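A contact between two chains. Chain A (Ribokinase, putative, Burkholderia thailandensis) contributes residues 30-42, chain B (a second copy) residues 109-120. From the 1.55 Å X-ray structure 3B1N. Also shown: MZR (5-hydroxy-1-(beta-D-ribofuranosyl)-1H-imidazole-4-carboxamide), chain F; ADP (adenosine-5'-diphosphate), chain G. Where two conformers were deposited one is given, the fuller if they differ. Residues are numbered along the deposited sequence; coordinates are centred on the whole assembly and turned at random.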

# COMPACT_ATOMS: atom_id res chain seq x y z
N VAL A 30 1.37 -3.55 19.22
CA VAL A 30 -0.04 -3.32 18.89
C VAL A 30 -0.16 -3.15 17.38
O VAL A 30 -0.98 -3.80 16.74
CB VAL A 30 -0.59 -2.08 19.64
CG1 VAL A 30 -1.95 -1.60 19.09
CG2 VAL A 30 -0.64 -2.41 21.12
N HIS A 31 0.65 -2.27 16.84
CA HIS A 31 0.74 -2.12 15.42
C HIS A 31 1.72 -3.20 14.86
O HIS A 31 2.89 -3.23 15.24
CB HIS A 31 1.21 -0.70 15.09
CG HIS A 31 0.32 0.38 15.65
ND1 HIS A 31 0.46 0.86 16.95
CD2 HIS A 31 -0.67 1.13 15.09
CE1 HIS A 31 -0.40 1.85 17.15
NE2 HIS A 31 -1.09 2.04 16.03
N LEU A 32 1.20 -4.05 13.97
CA LEU A 32 1.95 -5.08 13.24
C LEU A 32 3.02 -4.47 12.32
O LEU A 32 4.17 -4.98 12.25
CB LEU A 32 0.99 -5.94 12.38
CG LEU A 32 1.68 -7.08 11.58
CD1 LEU A 32 2.20 -8.14 12.54
CD2 LEU A 32 0.79 -7.69 10.51
N ILE A 33 2.62 -3.41 11.63
CA ILE A 33 3.51 -2.85 10.61
C ILE A 33 3.16 -1.41 10.33
O ILE A 33 1.98 -1.03 10.20
CB ILE A 33 3.56 -3.73 9.32
CG1 ILE A 33 4.60 -3.13 8.36
CG2 ILE A 33 2.21 -3.80 8.66
CD1 ILE A 33 5.01 -4.01 7.19
N ASN A 34 4.21 -0.59 10.39
CA ASN A 34 4.18 0.74 9.83
C ASN A 34 5.38 0.80 8.92
O ASN A 34 6.52 0.47 9.32
CB ASN A 34 4.41 1.81 10.87
CG ASN A 34 3.25 2.03 11.77
OD1 ASN A 34 2.13 1.50 11.60
ND2 ASN A 34 3.50 2.83 12.76
N LEU A 35 5.16 1.23 7.70
CA LEU A 35 6.24 1.36 6.83
C LEU A 35 5.87 2.48 5.87
O LEU A 35 4.83 2.47 5.28
CB LEU A 35 6.44 0.03 6.12
CG LEU A 35 7.52 -0.08 5.08
CD1 LEU A 35 8.90 0.29 5.64
CD2 LEU A 35 7.46 -1.53 4.59
N SER A 36 6.78 3.41 5.73
CA SER A 36 6.69 4.40 4.64
C SER A 36 7.98 4.26 3.86
O SER A 36 9.05 4.24 4.45
CB SER A 36 6.62 5.79 5.26
OG SER A 36 6.31 6.72 4.28
N PHE A 37 7.87 4.15 2.53
CA PHE A 37 9.06 4.04 1.69
C PHE A 37 8.97 5.02 0.55
O PHE A 37 7.88 5.28 0.05
CB PHE A 37 9.28 2.57 1.16
CG PHE A 37 8.14 1.99 0.37
CD1 PHE A 37 8.15 1.99 -1.06
CD2 PHE A 37 7.07 1.40 1.00
CE1 PHE A 37 7.09 1.43 -1.80
CE2 PHE A 37 6.02 0.82 0.27
CZ PHE A 37 6.03 0.83 -1.14
N LEU A 38 10.11 5.63 0.22
CA LEU A 38 10.12 6.67 -0.80
C LEU A 38 10.09 5.99 -2.17
O LEU A 38 10.73 4.95 -2.36
CB LEU A 38 11.30 7.65 -0.57
CG LEU A 38 11.39 8.47 0.76
CD1 LEU A 38 12.60 9.47 0.88
CD2 LEU A 38 10.08 9.21 1.07
N VAL A 39 9.29 6.51 -3.10
CA VAL A 39 9.14 5.96 -4.47
C VAL A 39 9.43 7.04 -5.51
O VAL A 39 9.31 8.22 -5.20
CB VAL A 39 7.71 5.44 -4.79
CG1 VAL A 39 7.40 4.14 -4.00
CG2 VAL A 39 6.65 6.50 -4.50
N PRO A 40 9.74 6.64 -6.77
CA PRO A 40 9.93 7.68 -7.80
C PRO A 40 8.59 8.19 -8.29
O PRO A 40 7.54 7.71 -7.83
CB PRO A 40 10.67 6.92 -8.90
CG PRO A 40 10.08 5.56 -8.85
CD PRO A 40 9.84 5.28 -7.35
N THR A 41 8.59 9.15 -9.23
CA THR A 41 7.36 9.63 -9.87
C THR A 41 6.49 8.48 -10.40
O THR A 41 7.02 7.50 -10.93
CB THR A 41 7.68 10.59 -11.09
OG1 THR A 41 8.44 11.71 -10.62
CG2 THR A 41 6.37 11.09 -11.78
N MET A 42 5.17 8.65 -10.26
CA MET A 42 4.23 7.61 -10.67
C MET A 42 4.29 7.41 -12.17
O MET A 42 4.33 8.36 -12.99
CB MET A 42 2.78 7.88 -10.19
CG MET A 42 1.70 6.85 -10.62
SD MET A 42 2.03 5.12 -10.16
CE MET A 42 1.71 5.16 -8.39
N LEU B 109 -7.67 -1.91 9.74
CA LEU B 109 -8.50 -1.35 10.82
C LEU B 109 -7.73 -1.26 12.13
O LEU B 109 -8.09 -0.41 12.96
CB LEU B 109 -9.84 -2.09 10.95
CG LEU B 109 -10.67 -2.01 9.65
CD1 LEU B 109 -11.97 -2.88 9.72
CD2 LEU B 109 -10.97 -0.60 9.06
N ASP B 110 -6.67 -2.07 12.28
CA ASP B 110 -5.75 -2.09 13.45
C ASP B 110 -4.79 -0.92 13.45
O ASP B 110 -3.90 -0.82 14.31
CB ASP B 110 -4.86 -3.32 13.40
CG ASP B 110 -5.48 -4.53 14.05
OD1 ASP B 110 -6.66 -4.43 14.47
OD2 ASP B 110 -4.75 -5.55 14.18
N ASN B 111 -4.93 -0.06 12.46
CA ASN B 111 -4.15 1.15 12.34
C ASN B 111 -2.77 0.78 11.79
O ASN B 111 -1.79 1.53 11.92
CB ASN B 111 -4.04 1.89 13.72
CG ASN B 111 -5.42 2.27 14.39
OD1 ASN B 111 -5.42 3.01 15.37
ND2 ASN B 111 -6.54 1.79 13.85
N ASN B 112 -2.65 -0.40 11.15
CA ASN B 112 -1.43 -0.68 10.37
C ASN B 112 -1.50 0.12 9.10
O ASN B 112 -2.59 0.28 8.54
CB ASN B 112 -1.29 -2.19 10.08
CG ASN B 112 -1.16 -2.98 11.35
OD1 ASN B 112 -0.30 -2.67 12.17
ND2 ASN B 112 -2.05 -3.98 11.56
N GLN B 113 -0.35 0.69 8.69
CA GLN B 113 -0.19 1.51 7.47
C GLN B 113 1.01 0.99 6.66
O GLN B 113 2.07 0.82 7.26
CB GLN B 113 0.12 2.98 7.85
CG GLN B 113 -1.05 3.76 8.43
CD GLN B 113 -0.78 5.26 8.70
OE1 GLN B 113 -0.36 6.02 7.82
NE2 GLN B 113 -1.07 5.68 9.93
N ILE B 114 0.87 0.78 5.34
CA ILE B 114 2.06 0.67 4.47
C ILE B 114 1.90 1.80 3.41
O ILE B 114 0.86 1.85 2.68
CB ILE B 114 2.16 -0.70 3.76
CG1 ILE B 114 2.29 -1.80 4.82
CG2 ILE B 114 3.39 -0.68 2.77
CD1 ILE B 114 2.26 -3.25 4.21
N THR B 115 2.87 2.71 3.40
CA THR B 115 2.74 3.95 2.61
C THR B 115 3.89 4.05 1.60
O THR B 115 5.05 3.91 1.96
CB THR B 115 2.79 5.15 3.55
OG1 THR B 115 1.62 5.11 4.38
CG2 THR B 115 2.84 6.48 2.77
N ALA B 116 3.55 4.27 0.32
CA ALA B 116 4.54 4.69 -0.65
C ALA B 116 4.46 6.20 -0.73
O ALA B 116 3.38 6.75 -1.02
CB ALA B 116 4.16 4.11 -2.01
N PHE B 117 5.60 6.83 -0.52
CA PHE B 117 5.61 8.29 -0.37
C PHE B 117 6.44 8.90 -1.47
O PHE B 117 7.62 8.55 -1.61
CB PHE B 117 6.13 8.65 1.04
CG PHE B 117 5.81 10.04 1.46
CD1 PHE B 117 4.57 10.34 2.07
CD2 PHE B 117 6.74 11.06 1.23
CE1 PHE B 117 4.30 11.65 2.44
CE2 PHE B 117 6.44 12.38 1.58
CZ PHE B 117 5.23 12.65 2.21
N HIS B 118 5.83 9.79 -2.27
CA HIS B 118 6.59 10.53 -3.28
C HIS B 118 6.86 11.93 -2.74
O HIS B 118 5.94 12.72 -2.63
CB HIS B 118 5.89 10.63 -4.62
CG HIS B 118 6.81 11.18 -5.68
ND1 HIS B 118 6.72 12.47 -6.16
CD2 HIS B 118 7.93 10.64 -6.25
CE1 HIS B 118 7.71 12.69 -7.01
NE2 HIS B 118 8.45 11.59 -7.10
N PRO B 119 8.11 12.21 -2.37
CA PRO B 119 8.40 13.41 -1.60
C PRO B 119 8.10 14.69 -2.34
O PRO B 119 7.62 15.62 -1.69
CB PRO B 119 9.88 13.30 -1.23
CG PRO B 119 10.40 12.23 -2.13
CD PRO B 119 9.30 11.35 -2.51
N GLY B 120 8.39 14.79 -3.64
CA GLY B 120 8.19 16.06 -4.31
C GLY B 120 8.87 17.19 -3.53
O GLY B 120 10.03 17.09 -3.09
N1 MZR F . 7.52 11.41 5.59
O3 MZR F . 4.99 12.45 6.14
C4 MZR F . 4.65 11.12 5.81
C5 MZR F . 5.57 10.08 5.43
C6 MZR F . 7.02 10.22 5.30
O6 MZR F . 7.64 9.20 4.92
N7 MZR F . 4.76 9.00 5.22
C8 MZR F . 3.48 9.37 5.46
N9 MZR F . 3.39 10.69 5.82
C1' MZR F . 2.18 11.42 6.20
C2' MZR F . 0.96 11.28 5.30
O2' MZR F . 1.02 12.37 4.39
C3' MZR F . -0.21 11.30 6.32
O3' MZR F . -1.15 12.37 6.20
C4' MZR F . 0.46 11.33 7.67
O4' MZR F . 1.75 10.81 7.42
C5' MZR F . -0.27 10.46 8.67
O5' MZR F . 0.44 10.59 9.93
PB ADP G . -0.55 6.46 14.80
O1B ADP G . -0.02 5.08 14.43
O2B ADP G . 0.59 7.40 15.04
O3B ADP G . -1.62 7.11 13.98
PA ADP G . -2.12 5.25 17.05
O1A ADP G . -2.72 4.21 16.10
O2A ADP G . -1.33 4.80 18.24
O3A ADP G . -1.16 6.28 16.33
O5' ADP G . -3.39 6.09 17.44
C5' ADP G . -3.15 7.29 18.19
C4' ADP G . -4.23 7.58 19.21
O4' ADP G . -5.50 7.73 18.53
C3' ADP G . -4.45 6.44 20.24
O3' ADP G . -3.50 6.52 21.32
C2' ADP G . -5.91 6.66 20.59
O2' ADP G . -6.03 7.69 21.59
C1' ADP G . -6.54 7.15 19.31
N9 ADP G . -7.06 5.98 18.55
C8 ADP G . -6.44 5.22 17.59
N7 ADP G . -7.27 4.20 17.19
C5 ADP G . -8.36 4.27 17.94
C6 ADP G . -9.59 3.49 18.06
N6 ADP G . -9.74 2.41 17.24
N1 ADP G . -10.49 3.86 18.95
C2 ADP G . -10.32 4.93 19.76
N3 ADP G . -9.23 5.71 19.68
C4 ADP G . -8.24 5.42 18.84
O HOH W 1 -2.17 -4.93 14.39

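The strongest polar contacts are backbone to backbone. Strand 34-38 of chain A and strand 113-118 of chain B run parallel, their N-to-C directions 23° apart, and join the two subunits in one sheet. T115(B) N donates to L35(A) O at 2.7 Å and 163°, and F117(B) N to F37(A) O at 2.8 Å and 166°. In return, F37(A) N reaches T115(B) O at 2.9 Å, V39(A) N reaches F117(B) O at 3.0 Å, and L35(A) N reaches Q113(B) O at 3.1 Å. Donors thus alternate between chains, each odd-numbered residue of chain A from L35(A) to F37(A) using both its N and its O, as a parallel ladder requires. The ladder opens with a longer bond, Q113(B) N to I33(A) O at 3.3 Å.

Before it, N112(B) OD1 accepts from I33(A) N at 3.1 Å and 164°; its approach to L32(A) N is shorter, 2.7 Å, but the 115° angle makes that bond weak. A water bridges V30(A) O, D110(B) OD2 and N112(B) ND2, accepting from the amide and donating to the two oxygens.

Side chains alternate between the faces. On the face of L35(A) and F37(A), the F37(A) ring covers A116(B), whose CA lies 4.2 Å from the ring centroid and 10° off its normal, a CH-pi contact. I114(B) CG2 meets the ring edge, 3.9 Å from F37(A) CE2, while V39(A) CG1 packs 3.8 Å from A116(B) CB.

The opposite face carries S36(A), T115(B) and F117(B), and here the interface meets MZR: S36(A) OG lies 2.9 Å from MZR O6, and the F117(B) ring lays one face against the ligand. Farther out, L38(A) CD2 packs 3.8 Å from F117(B) CD2.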